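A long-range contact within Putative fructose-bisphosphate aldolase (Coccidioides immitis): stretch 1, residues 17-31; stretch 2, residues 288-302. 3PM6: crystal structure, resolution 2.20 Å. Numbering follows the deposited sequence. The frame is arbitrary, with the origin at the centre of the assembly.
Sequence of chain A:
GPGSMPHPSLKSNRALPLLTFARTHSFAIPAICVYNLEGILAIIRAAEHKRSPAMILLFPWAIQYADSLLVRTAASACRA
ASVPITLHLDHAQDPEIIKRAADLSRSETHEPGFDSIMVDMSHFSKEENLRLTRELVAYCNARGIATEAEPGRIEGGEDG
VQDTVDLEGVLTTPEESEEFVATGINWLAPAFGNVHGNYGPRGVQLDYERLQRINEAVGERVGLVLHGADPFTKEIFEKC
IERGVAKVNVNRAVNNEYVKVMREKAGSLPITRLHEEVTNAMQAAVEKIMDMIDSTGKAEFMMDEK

Stretch 1, residues 17-31: PLLTFARTHSFAIPA
Stretch 2 (288-302) KIMDMIDSTGKAEFM

Contacts between segments distant in sequence often rest on shape more than on polar pairing, and the two stretches of this putative aldolase, whose touching residues lie at least 259 positions apart, illustrate the principle. Stretch 1 is a helix through Thr24, a loop, and a strand from Ile29 to Ala31. Stretch 2 runs oppositely in register: its helix ends at Met292, a type II turn spans Ser295 to Lys298, and a 3-10 segment covers Lys298 to Phe301. CA atoms pair as Pro30 with Met290 (6.3 Å), Ala28 with Ile293 (5.7 Å), Phe27 with Asp294 (5.3 Å) and Phe21 with Met302 (7.9 Å). Together they bury 620 Å².

Two phenylalanine rings each receive an aliphatic chain on a face. Phe21, in the helix with chi1 t and chi2 92°, points toward stretch 2. Met302 (m, t, p) lays its CG 3.6 Å from the Phe21 ring centroid, 14° off the normal, and then bends so that its CE lies 4.1 Å from Leu18 CG. The CB of Phe301, whose side chain is not modelled further, packs 3.8 Å from Phe21 CZ.

Phe27 adopts an extended backbone (-141/-180) after Ser26, whose phi/psi is 57/43. With chi1 p and chi2 -78°, its ring lies under Lys298 (m, m, t, m): Lys298 CG sits 3.7 Å from the centroid, only 5° off the normal. The lysine thus spends its methylenes on the ring while its NZ donates to Asp294 O at 3.0 Å. Phe27 CD2 meets Ser295 CA at 3.6 Å, and Phe27 CB fits closely against the bend, 3.2 Å from Asp294 O.

That bend begins where Ile293 (-98/11) leaves helical geometry and Asp294 turns to positive phi (62/30). The carbonyl of Ile293 accepts the sole hydrogen bond across the stretches, a weak one from Ala28 N to Ile293 O, 3.3 Å long but nearly straight at 169°.

Beyond it, the Pro30 ring, C-gamma endo, is the bump entering a hollow lined by Ile289, Met290, Ile293 and Ser295. Pro30 CG approaches Met290 CG at 3.8 Å, Pro30 CB lies 4.1 Å from Ile289 CG2, and Pro30 CD is 3.7 Å from Ser295 OG. Ile293 (p, t) starts sideways, but its end comes nearer: Ile293 CD1 reaches 3.8 Å from Pro30 CB and 3.3 Å from Ala28 O. One extended isoleucine therefore touches both strand and loop, while Ala28, with its small CB 4.3 Å from Ile293 CD1, contributes little bulk of its own.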

# COMPACT_ATOMS: atom_id res chain seq x y z
N PRO A 17 3.37 -4.43 -24.96
CA PRO A 17 4.74 -4.41 -25.50
C PRO A 17 5.72 -5.27 -24.70
O PRO A 17 6.63 -5.87 -25.29
CB PRO A 17 5.14 -2.92 -25.42
CG PRO A 17 3.88 -2.19 -25.40
CD PRO A 17 2.85 -3.07 -24.72
N LEU A 18 5.56 -5.33 -23.39
CA LEU A 18 6.49 -6.09 -22.54
C LEU A 18 6.64 -7.54 -22.96
O LEU A 18 7.77 -8.02 -23.05
CB LEU A 18 6.11 -6.03 -21.05
CG LEU A 18 6.51 -4.83 -20.19
CD1 LEU A 18 6.01 -3.49 -20.75
CD2 LEU A 18 6.04 -5.00 -18.74
N LEU A 19 5.52 -8.23 -23.21
CA LEU A 19 5.59 -9.66 -23.61
C LEU A 19 6.08 -9.85 -25.04
O LEU A 19 6.84 -10.76 -25.32
CB LEU A 19 4.25 -10.38 -23.41
CG LEU A 19 4.04 -11.07 -22.06
CD1 LEU A 19 3.68 -10.07 -20.98
CD2 LEU A 19 2.92 -12.08 -22.19
N THR A 20 5.63 -8.97 -25.93
CA THR A 20 6.12 -8.88 -27.28
C THR A 20 7.64 -8.78 -27.26
O THR A 20 8.32 -9.58 -27.86
CB THR A 20 5.53 -7.62 -27.94
OG1 THR A 20 4.11 -7.78 -28.06
CG2 THR A 20 6.16 -7.35 -29.31
N PHE A 21 8.17 -7.80 -26.53
CA PHE A 21 9.62 -7.56 -26.49
C PHE A 21 10.35 -8.76 -25.89
O PHE A 21 11.38 -9.20 -26.43
CB PHE A 21 9.94 -6.29 -25.69
CG PHE A 21 11.38 -5.88 -25.78
CD1 PHE A 21 11.79 -4.97 -26.76
CD2 PHE A 21 12.33 -6.42 -24.92
CE1 PHE A 21 13.13 -4.59 -26.85
CE2 PHE A 21 13.68 -6.05 -25.01
CZ PHE A 21 14.08 -5.14 -25.97
N ALA A 22 9.84 -9.28 -24.78
CA ALA A 22 10.42 -10.45 -24.12
C ALA A 22 10.47 -11.70 -25.02
O ALA A 22 11.49 -12.37 -25.06
CB ALA A 22 9.69 -10.75 -22.80
N ARG A 23 9.39 -11.99 -25.73
CA ARG A 23 9.33 -13.10 -26.66
C ARG A 23 10.39 -12.98 -27.77
O ARG A 23 11.11 -13.95 -28.04
CB ARG A 23 7.91 -13.24 -27.24
CG ARG A 23 7.80 -13.71 -28.71
CD ARG A 23 7.46 -15.16 -28.87
NE ARG A 23 8.64 -16.02 -28.75
CZ ARG A 23 8.62 -17.35 -28.92
NH1 ARG A 23 9.75 -18.04 -28.79
NH2 ARG A 23 7.47 -17.97 -29.20
N THR A 24 10.53 -11.80 -28.37
CA THR A 24 11.42 -11.63 -29.52
C THR A 24 12.87 -11.66 -29.06
O THR A 24 13.76 -12.09 -29.80
CB THR A 24 11.09 -10.38 -30.42
OG1 THR A 24 11.46 -9.17 -29.76
CG2 THR A 24 9.59 -10.31 -30.74
N HIS A 25 13.10 -11.29 -27.80
CA HIS A 25 14.46 -11.28 -27.25
C HIS A 25 14.76 -12.38 -26.23
O HIS A 25 15.66 -12.24 -25.42
CB HIS A 25 14.77 -9.91 -26.68
CG HIS A 25 14.74 -8.83 -27.72
ND1 HIS A 25 13.57 -8.20 -28.09
CD2 HIS A 25 15.71 -8.32 -28.50
CE1 HIS A 25 13.83 -7.32 -29.04
NE2 HIS A 25 15.13 -7.37 -29.30
N SER A 26 14.00 -13.47 -26.29
CA SER A 26 14.33 -14.68 -25.52
C SER A 26 14.46 -14.50 -24.01
O SER A 26 15.41 -15.01 -23.39
CB SER A 26 15.61 -15.32 -26.08
OG SER A 26 15.32 -16.14 -27.20
N PHE A 27 13.55 -13.74 -23.40
CA PHE A 27 13.48 -13.76 -21.94
C PHE A 27 12.03 -13.71 -21.52
O PHE A 27 11.14 -13.73 -22.39
CB PHE A 27 14.34 -12.65 -21.32
CG PHE A 27 13.84 -11.26 -21.61
CD1 PHE A 27 14.09 -10.66 -22.86
CD2 PHE A 27 13.15 -10.54 -20.64
CE1 PHE A 27 13.62 -9.37 -23.13
CE2 PHE A 27 12.69 -9.26 -20.88
CZ PHE A 27 12.91 -8.67 -22.13
N ALA A 28 11.78 -13.71 -20.21
CA ALA A 28 10.41 -13.55 -19.69
C ALA A 28 10.34 -12.39 -18.70
O ALA A 28 11.33 -12.05 -18.04
CB ALA A 28 9.90 -14.83 -19.07
N ILE A 29 9.15 -11.77 -18.65
CA ILE A 29 8.83 -10.69 -17.74
C ILE A 29 8.57 -11.34 -16.37
O ILE A 29 7.84 -12.32 -16.28
CB ILE A 29 7.53 -9.97 -18.23
CG1 ILE A 29 7.73 -9.41 -19.65
CG2 ILE A 29 7.04 -8.89 -17.23
CD1 ILE A 29 8.96 -8.44 -19.83
N PRO A 30 9.21 -10.82 -15.31
CA PRO A 30 8.90 -11.34 -13.98
C PRO A 30 7.57 -10.76 -13.52
O PRO A 30 7.44 -9.56 -13.48
CB PRO A 30 10.04 -10.81 -13.09
CG PRO A 30 10.57 -9.56 -13.82
CD PRO A 30 10.24 -9.74 -15.30
N ALA A 31 6.60 -11.60 -13.20
CA ALA A 31 5.24 -11.16 -12.82
C ALA A 31 5.00 -11.58 -11.37
O ALA A 31 4.65 -12.72 -11.08
CB ALA A 31 4.20 -11.79 -13.74
N LYS A 288 16.64 -12.45 -7.86
CA LYS A 288 17.08 -13.78 -8.30
C LYS A 288 16.22 -14.30 -9.45
O LYS A 288 16.75 -14.89 -10.41
CB LYS A 288 17.14 -14.83 -7.16
N ILE A 289 14.92 -14.08 -9.37
CA ILE A 289 14.01 -14.46 -10.45
C ILE A 289 14.46 -13.74 -11.72
O ILE A 289 14.63 -14.37 -12.76
CB ILE A 289 12.50 -14.08 -10.17
CG1 ILE A 289 11.93 -14.87 -8.96
CG2 ILE A 289 11.65 -14.19 -11.46
CD1 ILE A 289 11.90 -16.39 -9.16
N MET A 290 14.69 -12.43 -11.61
CA MET A 290 15.07 -11.63 -12.79
C MET A 290 16.31 -12.19 -13.51
O MET A 290 16.35 -12.30 -14.75
CB MET A 290 15.29 -10.16 -12.35
CG MET A 290 13.98 -9.41 -12.05
SD MET A 290 14.17 -7.82 -11.21
CE MET A 290 12.46 -7.17 -11.42
N ASP A 291 17.32 -12.55 -12.73
CA ASP A 291 18.53 -13.19 -13.27
C ASP A 291 18.19 -14.53 -13.94
O ASP A 291 18.57 -14.79 -15.08
CB ASP A 291 19.56 -13.38 -12.16
CG ASP A 291 20.23 -12.08 -11.75
OD1 ASP A 291 20.21 -11.14 -12.58
OD2 ASP A 291 20.78 -11.99 -10.64
N MET A 292 17.41 -15.36 -13.24
CA MET A 292 17.06 -16.70 -13.72
C MET A 292 16.32 -16.60 -15.05
O MET A 292 16.55 -17.39 -15.96
CB MET A 292 16.18 -17.44 -12.71
CG MET A 292 16.89 -17.85 -11.41
SD MET A 292 16.00 -19.18 -10.55
CE MET A 292 17.26 -19.56 -9.36
N ILE A 293 15.44 -15.62 -15.18
CA ILE A 293 14.63 -15.57 -16.40
C ILE A 293 15.19 -14.58 -17.44
O ILE A 293 14.51 -14.26 -18.42
CB ILE A 293 13.14 -15.33 -16.09
CG1 ILE A 293 12.87 -13.89 -15.64
CG2 ILE A 293 12.62 -16.40 -15.08
CD1 ILE A 293 11.40 -13.65 -15.21
N ASP A 294 16.41 -14.09 -17.19
CA ASP A 294 17.15 -13.22 -18.13
C ASP A 294 16.48 -11.89 -18.42
O ASP A 294 16.64 -11.36 -19.49
CB ASP A 294 17.45 -13.94 -19.46
CG ASP A 294 18.11 -15.28 -19.27
OD1 ASP A 294 19.06 -15.39 -18.45
OD2 ASP A 294 17.66 -16.25 -19.92
N SER A 295 15.72 -11.35 -17.47
CA SER A 295 15.13 -10.04 -17.66
C SER A 295 16.11 -8.96 -17.15
O SER A 295 15.98 -7.78 -17.45
CB SER A 295 13.78 -9.95 -16.96
OG SER A 295 13.93 -9.93 -15.55
N THR A 296 17.10 -9.40 -16.37
CA THR A 296 18.09 -8.48 -15.81
C THR A 296 18.73 -7.69 -16.97
O THR A 296 19.12 -8.28 -17.98
CB THR A 296 19.12 -9.25 -14.98
OG1 THR A 296 18.49 -9.73 -13.78
CG2 THR A 296 20.38 -8.39 -14.65
N GLY A 297 18.78 -6.37 -16.84
CA GLY A 297 19.42 -5.54 -17.86
C GLY A 297 18.59 -5.24 -19.08
O GLY A 297 18.96 -4.38 -19.88
N LYS A 298 17.44 -5.91 -19.25
CA LYS A 298 16.68 -5.75 -20.49
C LYS A 298 15.92 -4.42 -20.67
O LYS A 298 15.51 -4.09 -21.79
CB LYS A 298 15.75 -6.94 -20.73
CG LYS A 298 16.48 -8.31 -20.85
CD LYS A 298 17.11 -8.52 -22.26
CE LYS A 298 17.52 -9.99 -22.47
NZ LYS A 298 18.60 -10.45 -21.52
N ALA A 299 15.73 -3.67 -19.58
CA ALA A 299 15.02 -2.41 -19.67
C ALA A 299 15.80 -1.39 -20.50
O ALA A 299 15.20 -0.47 -21.06
CB ALA A 299 14.71 -1.85 -18.26
N GLU A 300 17.12 -1.56 -20.59
CA GLU A 300 17.99 -0.67 -21.40
C GLU A 300 17.56 -0.57 -22.87
O GLU A 300 17.69 0.49 -23.49
CB GLU A 300 19.47 -1.10 -21.33
N PHE A 301 17.05 -1.67 -23.43
CA PHE A 301 16.64 -1.70 -24.83
C PHE A 301 15.13 -1.58 -24.99
O PHE A 301 14.59 -1.70 -26.08
CB PHE A 301 17.19 -2.96 -25.53
N MET A 302 14.45 -1.35 -23.87
CA MET A 302 13.04 -0.98 -23.88
C MET A 302 12.96 0.50 -23.56
O MET A 302 12.24 1.24 -24.22
CB MET A 302 12.27 -1.80 -22.84
CG MET A 302 12.50 -3.30 -22.98
SD MET A 302 11.88 -4.28 -21.60
CE MET A 302 10.15 -4.35 -22.07